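PDB 1O9G: 23S rRNA (guanine(2535)-N(1))-methyltransferase from Streptomyces viridochromogenes, which methylates N1 of guanine-2535 in 23S ribosomal RNA, using S-adenosyl-L-methionine as methyl donor, and so confers resistance to the orthosomycin antibiotic avilamycin. Local coordinates for residues P52-D57 against L77-A82; S167-V172 against S202-H207. The protein carries 3 engineered substitutions. One frame throughout, in Å; residues are numbered along the deposited sequence.

Contact 1. Residues P52-D57 against L77-A82; sequences PVTLWD and LRQVIA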
loop_
_atom_site.group_PDB
_atom_site.type_symbol
_atom_site.label_atom_id
_atom_site.label_comp_id
_atom_site.label_asym_id
_atom_site.label_seq_id
_atom_site.Cartn_x
_atom_site.Cartn_y
_atom_site.Cartn_z
ATOM N N PRO A 52 -13.922 10.892 0.628
ATOM C CA PRO A 52 -13.361 9.556 0.890
ATOM C C PRO A 52 -12.604 9.009 -0.319
ATOM O O PRO A 52 -13.159 9.036 -1.434
ATOM C CB PRO A 52 -14.603 8.709 1.180
ATOM C CG PRO A 52 -15.621 9.688 1.637
ATOM C CD PRO A 52 -15.377 10.928 0.833
ATOM N N VAL A 53 -11.403 8.453 -0.100
ATOM C CA VAL A 53 -10.545 7.975 -1.182
ATOM C C VAL A 53 -10.621 6.453 -1.361
ATOM O O VAL A 53 -10.665 5.681 -0.388
ATOM C CB VAL A 53 -9.088 8.416 -0.893
ATOM C CG1 VAL A 53 -8.025 7.580 -1.561
ATOM C CG2 VAL A 53 -8.932 9.928 -1.163
ATOM N N THR A 54 -10.594 6.016 -2.621
ATOM C CA THR A 54 -10.377 4.643 -2.959
ATOM C C THR A 54 -8.907 4.483 -3.312
ATOM O O THR A 54 -8.389 5.176 -4.199
ATOM C CB THR A 54 -11.268 4.254 -4.123
ATOM O OG1 THR A 54 -12.642 4.312 -3.685
ATOM C CG2 THR A 54 -10.963 2.840 -4.580
ATOM N N LEU A 55 -8.226 3.610 -2.580
ATOM C CA LEU A 55 -6.790 3.363 -2.725
ATOM C C LEU A 55 -6.537 1.961 -3.273
ATOM O O LEU A 55 -7.083 0.994 -2.755
ATOM C CB LEU A 55 -6.129 3.496 -1.371
ATOM C CG LEU A 55 -4.659 3.096 -1.184
ATOM C CD1 LEU A 55 -3.773 3.934 -1.984
ATOM C CD2 LEU A 55 -4.242 3.089 0.275
ATOM N N TRP A 56 -5.681 1.877 -4.303
ATOM C CA TRP A 56 -5.350 0.628 -4.967
ATOM C C TRP A 56 -3.837 0.415 -4.908
ATOM O O TRP A 56 -3.064 1.304 -5.270
ATOM C CB TRP A 56 -5.790 0.722 -6.415
ATOM C CG TRP A 56 -5.568 -0.456 -7.320
ATOM C CD1 TRP A 56 -5.336 -1.758 -6.988
ATOM C CD2 TRP A 56 -5.657 -0.413 -8.751
ATOM N NE1 TRP A 56 -5.264 -2.523 -8.126
ATOM C CE2 TRP A 56 -5.440 -1.729 -9.221
ATOM C CE3 TRP A 56 -5.832 0.613 -9.683
ATOM C CZ2 TRP A 56 -5.433 -2.048 -10.566
ATOM C CZ3 TRP A 56 -5.826 0.286 -11.049
ATOM C CH2 TRP A 56 -5.631 -1.030 -11.465
ATOM N N ASP A 57 -3.444 -0.805 -4.519
ATOM C CA ASP A 57 -2.084 -1.276 -4.643
ATOM C C ASP A 57 -2.089 -2.453 -5.615
ATOM O O ASP A 57 -2.508 -3.561 -5.257
ATOM C CB ASP A 57 -1.517 -1.689 -3.303
ATOM C CG ASP A 57 -0.061 -2.028 -3.373
ATOM O OD1 ASP A 57 0.467 -2.284 -4.492
ATOM O OD2 ASP A 57 0.638 -2.040 -2.337
ATOM N N LEU A 77 -10.442 6.924 4.008
ATOM C CA LEU A 77 -10.601 5.883 3.001
ATOM C C LEU A 77 -12.026 5.368 2.884
ATOM O O LEU A 77 -12.692 5.149 3.901
ATOM C CB LEU A 77 -9.675 4.720 3.301
ATOM C CG LEU A 77 -8.179 4.961 3.149
ATOM C CD1 LEU A 77 -7.391 3.830 3.810
ATOM C CD2 LEU A 77 -7.810 5.126 1.719
ATOM N N ARG A 78 -12.474 5.196 1.642
ATOM C CA ARG A 78 -13.741 4.562 1.284
ATOM C C ARG A 78 -13.545 3.042 1.214
ATOM O O ARG A 78 -14.406 2.284 1.620
ATOM C CB ARG A 78 -14.203 5.076 -0.105
ATOM C CG ARG A 78 -15.445 4.386 -0.645
ATOM C CD ARG A 78 -15.932 4.909 -1.969
ATOM N NE ARG A 78 -16.502 6.245 -1.838
ATOM C CZ ARG A 78 -17.715 6.515 -1.336
ATOM N NH1 ARG A 78 -18.514 5.538 -0.891
ATOM N NH2 ARG A 78 -18.132 7.777 -1.272
ATOM N N GLN A 79 -12.453 2.608 0.596
ATOM C CA GLN A 79 -12.206 1.197 0.298
ATOM C C GLN A 79 -10.777 1.063 -0.189
ATOM O O GLN A 79 -10.197 2.043 -0.684
ATOM C CB GLN A 79 -13.141 0.658 -0.778
ATOM C CG GLN A 79 -12.889 1.260 -2.098
ATOM C CD GLN A 79 -13.811 0.779 -3.184
ATOM O OE1 GLN A 79 -13.744 -0.392 -3.583
ATOM N NE2 GLN A 79 -14.657 1.687 -3.697
ATOM N N VAL A 80 -10.239 -0.132 -0.081
ATOM C CA VAL A 80 -8.955 -0.458 -0.659
ATOM C C VAL A 80 -9.094 -1.662 -1.587
ATOM O O VAL A 80 -9.946 -2.531 -1.414
ATOM C CB VAL A 80 -7.867 -0.706 0.429
ATOM C CG1 VAL A 80 -7.675 0.521 1.278
ATOM C CG2 VAL A 80 -8.202 -1.859 1.319
ATOM N N ILE A 81 -8.195 -1.663 -2.579
ATOM C CA ILE A 81 -8.122 -2.713 -3.573
ATOM C C ILE A 81 -6.689 -3.191 -3.663
ATOM O O ILE A 81 -5.786 -2.385 -3.805
ATOM C CB ILE A 81 -8.592 -2.196 -4.950
ATOM C CG1 ILE A 81 -10.015 -1.611 -4.818
ATOM C CG2 ILE A 81 -8.520 -3.306 -5.968
ATOM C CD1 ILE A 81 -10.542 -0.883 -6.033
ATOM N N ALA A 82 -6.518 -4.509 -3.621
ATOM C CA ALA A 82 -5.201 -5.127 -3.763
ATOM C C ALA A 82 -5.200 -6.055 -4.972
ATOM O O ALA A 82 -6.135 -6.814 -5.205
ATOM C CB ALA A 82 -4.854 -5.905 -2.569
HETATM O O HOH W 1 -15.606 9.295 -2.432
#
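Trp56 lays its indole against Ile81, with CD1 3.7 Å from the Ile81 CG2 methyl. That methyl lies anti to the backbone N, and the two side chains cross obliquely. The carbonyl O of Ile81 sits in the ring plane at the indole edge, 3.3 Å from Trp56 CD1, while the ring nitrogen is hydrogen-bonded to Ser83 further along the second strand. On the same face Thr54 meets Gln79, its CG2 3.5 Å from Gln79 CG. The Gln79 chain, extended beyond CG, brings NE2 only within a weak hydrogen bond of Thr54 OG1; its OE1 is held by Ser167. On the other face the packing is apolar from Val53 to Val80: Leu77 CD2 touches both Val53 CG1 and Leu55 CB, 3.9 Å from the latter, and helix 64-72 covers Leu55, Val80 and Ala82 through Leu66.

Between the two faces the backbones run parallel. Leu55 is gripped twice, its N donating to Gln79 O and its O accepting from Ile81 N at 2.9 Å; Asp57 N then bonds to Ile81 O. A beta bulge shifts the register by one residue between Val53 and Thr54. There Arg78 N bonds to Val53 O at 2.8 Å, from 40° above the carbonyl plane, and Arg78 turns out of the sheet towards the exposed Pro52. A water bridges Pro52 O and Arg78 NH2. Strand 53-57, helix 64-72 and strand 77-84 form the opening beta-alpha-beta unit of the central sheet, the parallel arrangement characteristic of the Rossmann-like fold of S-adenosyl-L-methionine-dependent methyltransferases.

Contact 2. Residues S167-V172 against S202-H207; sequences SAPDVV and SALPAH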
loop_
_atom_site.group_PDB
_atom_site.type_symbol
_atom_site.label_atom_id
_atom_site.label_comp_id
_atom_site.label_asym_id
_atom_site.label_seq_id
_atom_site.Cartn_x
_atom_site.Cartn_y
_atom_site.Cartn_z
ATOM N N SER A 167 -15.190 0.274 -9.301
ATOM C CA SER A 167 -14.576 1.350 -8.521
ATOM C C SER A 167 -13.602 2.157 -9.374
ATOM O O SER A 167 -12.984 1.636 -10.310
ATOM C CB SER A 167 -13.803 0.792 -7.332
ATOM O OG SER A 167 -14.654 0.098 -6.453
ATOM N N ALA A 168 -13.475 3.430 -9.028
ATOM C CA ALA A 168 -12.561 4.364 -9.683
ATOM C C ALA A 168 -11.515 4.853 -8.673
ATOM O O ALA A 168 -11.739 5.844 -7.963
ATOM C CB ALA A 168 -13.342 5.535 -10.271
ATOM N N PRO A 169 -10.376 4.168 -8.545
ATOM C CA PRO A 169 -9.378 4.593 -7.555
ATOM C C PRO A 169 -8.899 6.032 -7.724
ATOM O O PRO A 169 -8.621 6.452 -8.834
ATOM C CB PRO A 169 -8.257 3.608 -7.764
ATOM C CG PRO A 169 -8.923 2.425 -8.286
ATOM C CD PRO A 169 -9.976 2.920 -9.203
ATOM N N ASP A 170 -8.798 6.741 -6.606
ATOM C CA ASP A 170 -8.235 8.083 -6.596
ATOM C C ASP A 170 -6.724 8.087 -6.409
ATOM O O ASP A 170 -6.076 9.027 -6.798
ATOM C CB ASP A 170 -8.881 8.905 -5.486
ATOM C CG ASP A 170 -10.392 8.788 -5.489
ATOM O OD1 ASP A 170 -11.029 9.381 -6.385
ATOM O OD2 ASP A 170 -11.008 8.056 -4.690
ATOM N N VAL A 171 -6.195 7.065 -5.739
ATOM C CA VAL A 171 -4.780 6.946 -5.450
ATOM C C VAL A 171 -4.359 5.518 -5.722
ATOM O O VAL A 171 -5.024 4.577 -5.277
ATOM C CB VAL A 171 -4.445 7.335 -3.985
ATOM C CG1 VAL A 171 -2.953 7.170 -3.687
ATOM C CG2 VAL A 171 -4.891 8.781 -3.685
ATOM N N VAL A 172 -3.270 5.382 -6.460
ATOM C CA VAL A 172 -2.505 4.148 -6.536
ATOM C C VAL A 172 -1.219 4.403 -5.752
ATOM O O VAL A 172 -0.575 5.427 -5.913
ATOM C CB VAL A 172 -2.170 3.803 -7.971
ATOM C CG1 VAL A 172 -1.064 2.706 -8.019
ATOM C CG2 VAL A 172 -3.411 3.399 -8.712
ATOM N N SER A 202 -4.778 3.895 -18.096
ATOM C CA SER A 202 -5.879 3.483 -18.970
ATOM C C SER A 202 -7.128 3.086 -18.181
ATOM O O SER A 202 -8.232 3.156 -18.701
ATOM C CB SER A 202 -5.457 2.337 -19.901
ATOM O OG SER A 202 -5.335 1.082 -19.234
ATOM N N ALA A 203 -6.938 2.676 -16.938
ATOM C CA ALA A 203 -8.032 2.175 -16.098
ATOM C C ALA A 203 -8.543 3.170 -15.040
ATOM O O ALA A 203 -9.567 2.918 -14.423
ATOM C CB ALA A 203 -7.601 0.901 -15.424
ATOM N N LEU A 204 -7.841 4.268 -14.832
ATOM C CA LEU A 204 -8.113 5.203 -13.727
ATOM C C LEU A 204 -8.882 6.430 -14.149
ATOM O O LEU A 204 -8.822 6.833 -15.311
ATOM C CB LEU A 204 -6.804 5.675 -13.115
ATOM C CG LEU A 204 -6.015 4.606 -12.394
ATOM C CD1 LEU A 204 -4.596 5.108 -12.110
ATOM C CD2 LEU A 204 -6.734 4.210 -11.120
ATOM N N PRO A 205 -9.557 7.078 -13.206
ATOM C CA PRO A 205 -10.115 8.393 -13.505
ATOM C C PRO A 205 -8.974 9.401 -13.708
ATOM O O PRO A 205 -7.858 9.179 -13.215
ATOM C CB PRO A 205 -10.954 8.712 -12.274
ATOM C CG PRO A 205 -10.307 7.972 -11.169
ATOM C CD PRO A 205 -9.736 6.725 -11.784
ATOM N N ALA A 206 -9.252 10.473 -14.453
ATOM C CA ALA A 206 -8.254 11.428 -14.915
ATOM C C ALA A 206 -7.483 12.059 -13.765
ATOM O O ALA A 206 -6.282 12.318 -13.859
ATOM C CB ALA A 206 -8.921 12.492 -15.733
ATOM N N HIS A 207 -8.173 12.288 -12.664
ATOM C CA HIS A 207 -7.557 12.952 -11.501
ATOM C C HIS A 207 -6.662 12.083 -10.643
ATOM O O HIS A 207 -6.004 12.597 -9.748
ATOM C CB HIS A 207 -8.617 13.546 -10.580
ATOM C CG HIS A 207 -9.490 12.510 -9.938
ATOM N ND1 HIS A 207 -9.276 11.994 -8.678
ATOM C CD2 HIS A 207 -10.592 11.894 -10.415
ATOM C CE1 HIS A 207 -10.203 11.092 -8.417
ATOM N NE2 HIS A 207 -11.009 11.010 -9.459
#
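Leu204 packs both delta methyls against the 167-172 segment, in the tightly packed part of the contact that it shares with Pro205. Its CD2 lies 3.7 Å from Pro169 CB and also meets CG and CD of that ring, while CD1 comes within 4.0 Å of Val172 CG2. Leu204 crosses each partner at about a right angle. Around this apolar patch, Pro169 leans on Trp56 and Leu164, and Val172 and Leu204 both touch Ile210.

Next to it, the Pro169 carbonyl O points at the CD-CG side of the Pro205 ring, 3.2 Å from Pro205 CD and 3.3 Å from CG. The ring carbons offer that oxygen no N-H donor, and it is buried by the contact without a hydrogen-bonding partner anywhere in the model. The segments belong to the beta-alpha-beta unit of strand 171-175, helix 190-203 and strand 209-214: residues 204-207 lead from the helix end to the last of these strands, passing the entry to the first with end-to-end directions 83° apart. No hydrogen bond joins the two segments directly. Instead, Asp170 and Val172 make backbone bonds to Val209, just beyond the turn.

Packing thins towards solvent. The exposed Ala168 meets Pro205 through a single methyl, CB to CG at 4.0 Å. At the partly exposed end Asp170 lies beside His207, but no hydrogen bond links them and their close approach in the model is doubtful. Asp170 directs its OD2 elsewhere, to the backbone N of Thr54, and the His207 side chain also touches Pro48.

How the contacts relate
Both contacts reach one sheet, in which strands 53-57 and 171-175 are neighbours, and their centres lie 10 Å apart. Contact 1 is the more buried, its strands joined by parallel-strand backbone hydrogen bonds, interrupted by one bulge, with side chains packing on both sheet faces. Contact 2 lies further from the centre of the chain and buries about half the area, 291 against 575 Å²; mostly loop residues meet there, largely by apolar packing and without a direct hydrogen bond. Each belongs to a different beta-alpha-beta unit, one before the other in sequence. They touch directly: Thr54 O and Asp170 N, like Trp56 N and Val171 O, are 2.9 Å apart, probable hydrogen bonds between the adjoining strands.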